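Local atomic coordinates of glutamate racemase (Francisella tularensis subsp. tularensis, PDB entry 3OUT), a protein that belongs to the aspartate/glutamate racemase family and folds into two alpha/beta lobes, each built on a parallel sheet, with D-glutamic acid bound in its pocket. Residues G16-S28 against F245-M257. Sequence-based numbering, arbitrary orientation.
Sequences GIGGLTIVKNLMS and FRSVGEMFLQTEM
Phe252 lays one face of its ring against the turn that leads into helix 20-28: Gly18 CA sits 4.0 Å from the ring centroid and only 10° off the normal, a CH-pi contact. Ile17, first residue of this type I turn, reaches the second helix with both branches. Its CG2, anti to the backbone N, lies 3.6 Å from Phe252 CE1 and also touches Val248 CG1, while CG1 meets the edge of the Phe245 ring.

Leucines carry the middle of the interface. Leu20 points at the opposite helix and brings CD1 to 3.4 Å from Gly249 O, packing on glycine backbone where no side chain intervenes; the same methyl touches the selenium of Met257. Leu253 is a knob in the hole formed by Leu20, Val23, Lys24 and Met27. Its CG stands anti to the backbone N (chi1 -179°), and CD1 meets Val23 CG1 at 3.7 Å and, snugly, the bent selenomethionine Met27 at CE.

A water links the two helices. It donates to Phe252 O at 2.7 Å and accepts from Lys24 NZ. In the conformer modelled here, Thr21 OG1 hydrogen-bonds the same water at 3.0 Å. Beside it the aliphatic part of Lys24 runs against the side chain of Gln254, whose positive phi marks the chain leaving the helix.

Arg246 and Glu250 face a second subunit. The layout is that of an alpha/beta domain: the loop after strand 10-14 brings Gly16 to D-glutamic acid, then enters helix 20-28. The axes of the two short segments come within 8.2 Å, crossing at -41°, against one side of the larger parallel sheet. Leu20 and Leu253 rest on Phe236 of strand 234-238, Val23 on strand 10-14, and Thr21 and Ile22 on helix 208-221.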
loop_
_atom_site.group_PDB
_atom_site.type_symbol
_atom_site.label_atom_id
_atom_site.label_comp_id
_atom_site.label_asym_id
_atom_site.label_seq_id
_atom_site.Cartn_x
_atom_site.Cartn_y
_atom_site.Cartn_z
ATOM N N GLY B 16 1.623 -10.121 -11.255
ATOM C CA GLY B 16 2.267 -9.278 -12.243
ATOM C C GLY B 16 3.104 -10.066 -13.228
ATOM O O GLY B 16 3.689 -11.089 -12.885
ATOM N N ILE B 17 3.168 -9.510 -14.450
ATOM C CA ILE B 17 4.057 -9.961 -15.526
ATOM C C ILE B 17 3.743 -11.304 -16.220
ATOM O O ILE B 17 3.579 -11.344 -17.470
ATOM C CB ILE B 17 5.569 -9.998 -15.109
ATOM C CG1 ILE B 17 6.034 -8.597 -14.707
ATOM C CG2 ILE B 17 6.432 -10.563 -16.255
ATOM C CD1 ILE B 17 7.421 -8.493 -14.239
ATOM N N GLY B 18 3.644 -12.404 -15.464
ATOM C CA GLY B 18 3.395 -13.704 -16.131
ATOM C C GLY B 18 1.978 -13.944 -16.609
ATOM O O GLY B 18 1.712 -14.745 -17.517
ATOM N N GLY B 19 1.021 -13.290 -15.978
ATOM C CA GLY B 19 -0.396 -13.389 -16.379
ATOM C C GLY B 19 -0.712 -12.798 -17.733
ATOM O O GLY B 19 -1.836 -12.939 -18.207
ATOM N N LEU B 20 0.240 -12.077 -18.333
ATOM C CA LEU B 20 0.063 -11.491 -19.662
ATOM C C LEU B 20 -0.152 -12.603 -20.710
ATOM O O LEU B 20 -0.753 -12.351 -21.750
ATOM C CB LEU B 20 1.241 -10.579 -20.042
ATOM C CG LEU B 20 1.239 -9.280 -19.240
ATOM C CD1 LEU B 20 2.574 -8.594 -19.272
ATOM C CD2 LEU B 20 0.089 -8.358 -19.810
ATOM N N THR B 21 0.333 -13.809 -20.439
ATOM C CA THR B 21 0.063 -14.917 -21.337
ATOM C C THR B 21 -1.435 -15.189 -21.506
ATOM O O THR B 21 -1.860 -15.566 -22.609
ATOM C CB THR B 21 0.776 -16.186 -20.911
ATOM O OG1 THR B 21 2.192 -16.003 -21.076
ATOM C CG2 THR B 21 0.275 -17.359 -21.745
ATOM N N ILE B 22 -2.230 -14.989 -20.446
ATOM C CA ILE B 22 -3.702 -15.190 -20.515
ATOM C C ILE B 22 -4.305 -14.168 -21.473
ATOM O O ILE B 22 -5.268 -14.461 -22.197
ATOM C CB ILE B 22 -4.388 -15.064 -19.129
ATOM C CG1 ILE B 22 -4.018 -16.267 -18.259
ATOM C CG2 ILE B 22 -5.921 -14.901 -19.251
ATOM C CD1 ILE B 22 -4.879 -17.478 -18.464
ATOM N N VAL B 23 -3.765 -12.946 -21.486
ATOM C CA VAL B 23 -4.234 -11.944 -22.426
ATOM C C VAL B 23 -4.008 -12.424 -23.874
ATOM O O VAL B 23 -4.905 -12.362 -24.721
ATOM C CB VAL B 23 -3.556 -10.573 -22.155
ATOM C CG1 VAL B 23 -4.032 -9.544 -23.179
ATOM C CG2 VAL B 23 -3.927 -10.112 -20.747
ATOM N N LYS B 24 -2.804 -12.924 -24.130
ATOM C CA LYS B 24 -2.429 -13.501 -25.409
ATOM C C LYS B 24 -3.437 -14.623 -25.799
ATOM O O LYS B 24 -3.970 -14.664 -26.926
ATOM C CB LYS B 24 -0.985 -14.003 -25.348
ATOM C CG LYS B 24 -0.496 -14.763 -26.598
ATOM C CD LYS B 24 0.775 -15.575 -26.309
ATOM C CE LYS B 24 0.480 -16.907 -25.566
ATOM N NZ LYS B 24 1.707 -17.735 -25.235
ATOM N N ASN B 25 -3.704 -15.503 -24.852
ATOM C CA ASN B 25 -4.566 -16.636 -25.118
ATOM C C ASN B 25 -5.966 -16.151 -25.464
ATOM O O ASN B 25 -6.576 -16.593 -26.337
ATOM C CB ASN B 25 -4.628 -17.586 -23.917
ATOM C CG ASN B 25 -3.328 -18.350 -23.674
ATOM O OD1 ASN B 25 -2.603 -18.656 -24.562
ATOM N ND2 ASN B 25 -3.111 -18.691 -22.476
ATOM N N LEU B 26 -6.447 -15.203 -24.682
ATOM C CA LEU B 26 -7.784 -14.664 -24.903
ATOM C C LEU B 26 -7.901 -14.006 -26.256
ATOM O O LEU B 26 -8.884 -14.125 -26.894
ATOM C CB LEU B 26 -8.244 -13.686 -23.790
ATOM C CG LEU B 26 -8.458 -14.275 -22.400
ATOM C CD1 LEU B 26 -8.707 -13.169 -21.387
ATOM C CD2 LEU B 26 -9.587 -15.291 -22.335
HETATM N N MSE B 27 -6.852 -13.297 -26.655
HETATM C CA MSE B 27 -6.837 -12.595 -27.932
HETATM C C MSE B 27 -6.871 -13.576 -29.096
HETATM O O MSE B 27 -7.195 -13.202 -30.223
HETATM C CB MSE B 27 -5.603 -11.697 -28.036
HETATM C CG MSE B 27 -5.700 -10.413 -27.230
HETATM SE SE MSE B 27 -4.053 -9.369 -27.275
HETATM C CE MSE B 27 -2.823 -10.716 -26.585
ATOM N N SER B 28 -6.537 -14.832 -28.821
ATOM C CA SER B 28 -6.537 -15.853 -29.861
ATOM C C SER B 28 -7.850 -16.610 -30.007
ATOM O O SER B 28 -8.059 -17.179 -31.024
ATOM C CB SER B 28 -5.395 -16.856 -29.658
ATOM O OG SER B 28 -5.720 -17.813 -28.705
ATOM N N PHE B 245 9.956 -3.358 -17.245
ATOM C CA PHE B 245 8.604 -3.903 -17.369
ATOM C C PHE B 245 8.137 -4.151 -18.807
ATOM O O PHE B 245 7.583 -5.209 -19.139
ATOM C CB PHE B 245 7.595 -3.058 -16.589
ATOM C CG PHE B 245 6.176 -3.546 -16.743
ATOM C CD1 PHE B 245 5.810 -4.783 -16.248
ATOM C CD2 PHE B 245 5.254 -2.814 -17.444
ATOM C CE1 PHE B 245 4.516 -5.278 -16.380
ATOM C CE2 PHE B 245 3.960 -3.287 -17.588
ATOM C CZ PHE B 245 3.594 -4.554 -17.063
ATOM N N ARG B 246 8.331 -3.147 -19.652
ATOM C CA ARG B 246 7.933 -3.250 -21.048
ATOM C C ARG B 246 8.501 -4.494 -21.660
ATOM O O ARG B 246 7.760 -5.319 -22.217
ATOM C CB ARG B 246 8.402 -2.012 -21.811
ATOM C CG ARG B 246 7.656 -1.750 -23.113
ATOM C CD ARG B 246 8.013 -2.675 -24.268
ATOM N NE ARG B 246 9.452 -2.759 -24.557
ATOM C CZ ARG B 246 10.041 -3.721 -25.279
ATOM N NH1 ARG B 246 9.329 -4.733 -25.800
ATOM N NH2 ARG B 246 11.371 -3.694 -25.462
ATOM N N SER B 247 9.803 -4.665 -21.539
ATOM C CA SER B 247 10.466 -5.776 -22.210
ATOM C C SER B 247 10.101 -7.140 -21.620
ATOM O O SER B 247 9.851 -8.073 -22.355
ATOM C CB SER B 247 11.973 -5.548 -22.243
ATOM O OG SER B 247 12.540 -5.625 -20.957
ATOM N N VAL B 248 10.060 -7.254 -20.296
ATOM C CA VAL B 248 9.771 -8.563 -19.692
ATOM C C VAL B 248 8.279 -8.888 -19.887
ATOM O O VAL B 248 7.932 -10.033 -20.213
ATOM C CB VAL B 248 10.260 -8.655 -18.235
ATOM C CG1 VAL B 248 9.918 -10.023 -17.625
ATOM C CG2 VAL B 248 11.743 -8.401 -18.141
ATOM N N GLY B 249 7.391 -7.909 -19.738
ATOM C CA GLY B 249 5.968 -8.179 -19.930
ATOM C C GLY B 249 5.647 -8.620 -21.342
ATOM O O GLY B 249 4.877 -9.530 -21.556
ATOM N N GLU B 250 6.234 -7.935 -22.325
ATOM C CA GLU B 250 5.940 -8.215 -23.723
ATOM C C GLU B 250 6.572 -9.524 -24.169
ATOM O O GLU B 250 6.086 -10.114 -25.130
ATOM C CB GLU B 250 6.297 -7.024 -24.617
ATOM C CG GLU B 250 5.366 -5.854 -24.334
ATOM C CD GLU B 250 5.614 -4.640 -25.227
ATOM O OE1 GLU B 250 6.529 -4.653 -26.090
ATOM O OE2 GLU B 250 4.882 -3.657 -25.032
HETATM N N MSE B 251 7.575 -10.010 -23.435
HETATM C CA MSE B 251 8.092 -11.408 -23.625
HETATM C C MSE B 251 6.964 -12.431 -23.397
HETATM O O MSE B 251 6.850 -13.390 -24.151
HETATM C CB MSE B 251 9.300 -11.696 -22.730
HETATM C CG MSE B 251 9.927 -13.062 -22.908
HETATM SE SE MSE B 251 11.360 -13.481 -21.664
HETATM C CE MSE B 251 10.411 -13.600 -19.931
ATOM N N PHE B 252 6.089 -12.171 -22.422
ATOM C CA PHE B 252 4.949 -13.043 -22.136
ATOM C C PHE B 252 3.792 -12.755 -23.047
ATOM O O PHE B 252 3.106 -13.686 -23.463
ATOM C CB PHE B 252 4.488 -12.891 -20.672
ATOM C CG PHE B 252 5.398 -13.577 -19.694
ATOM C CD1 PHE B 252 6.426 -12.899 -19.098
ATOM C CD2 PHE B 252 5.247 -14.919 -19.410
ATOM C CE1 PHE B 252 7.275 -13.499 -18.205
ATOM C CE2 PHE B 252 6.114 -15.543 -18.500
ATOM C CZ PHE B 252 7.132 -14.832 -17.916
ATOM N N LEU B 253 3.540 -11.479 -23.324
ATOM C CA LEU B 253 2.338 -11.086 -24.101
ATOM C C LEU B 253 2.519 -11.430 -25.572
ATOM O O LEU B 253 1.577 -11.795 -26.244
ATOM C CB LEU B 253 2.068 -9.586 -23.963
ATOM C CG LEU B 253 0.829 -9.041 -24.704
ATOM C CD1 LEU B 253 -0.451 -9.743 -24.240
ATOM C CD2 LEU B 253 0.732 -7.552 -24.459
ATOM N N GLN B 254 3.735 -11.293 -26.082
ATOM C CA GLN B 254 4.039 -11.607 -27.498
ATOM C C GLN B 254 3.469 -10.588 -28.488
ATOM O O GLN B 254 3.370 -10.852 -29.704
ATOM C CB GLN B 254 3.640 -13.052 -27.862
ATOM C CG GLN B 254 4.354 -14.095 -26.985
ATOM C CD GLN B 254 4.311 -15.512 -27.532
ATOM O OE1 GLN B 254 3.774 -15.766 -28.608
ATOM N NE2 GLN B 254 4.849 -16.447 -26.772
ATOM N N THR B 255 3.116 -9.413 -27.964
ATOM C CA THR B 255 2.664 -8.286 -28.753
ATOM C C THR B 255 2.801 -7.026 -27.875
ATOM O O THR B 255 3.041 -7.138 -26.672
ATOM C CB THR B 255 1.211 -8.485 -29.243
ATOM O OG1 THR B 255 0.959 -7.644 -30.371
ATOM C CG2 THR B 255 0.200 -8.174 -28.147
ATOM N N GLU B 256 2.659 -5.842 -28.466
ATOM C CA GLU B 256 2.832 -4.577 -27.699
ATOM C C GLU B 256 1.714 -4.322 -26.704
ATOM O O GLU B 256 0.508 -4.423 -27.054
ATOM C CB GLU B 256 2.958 -3.337 -28.608
ATOM C CG GLU B 256 3.029 -2.026 -27.770
ATOM C CD GLU B 256 3.265 -0.759 -28.573
ATOM O OE1 GLU B 256 3.493 0.290 -27.922
ATOM O OE2 GLU B 256 3.192 -0.803 -29.819
HETATM N N MSE B 257 2.090 -3.915 -25.484
HETATM C CA MSE B 257 1.151 -3.357 -24.501
HETATM C C MSE B 257 0.939 -1.888 -24.837
HETATM O O MSE B 257 1.471 -1.000 -24.171
HETATM C CB MSE B 257 1.678 -3.438 -23.089
HETATM C CG MSE B 257 1.775 -4.805 -22.517
HETATM SE SE MSE B 257 2.403 -4.733 -20.618
HETATM C CE MSE B 257 4.272 -4.170 -20.917
HETATM O O HOH W 1 3.595 -16.368 -23.708
#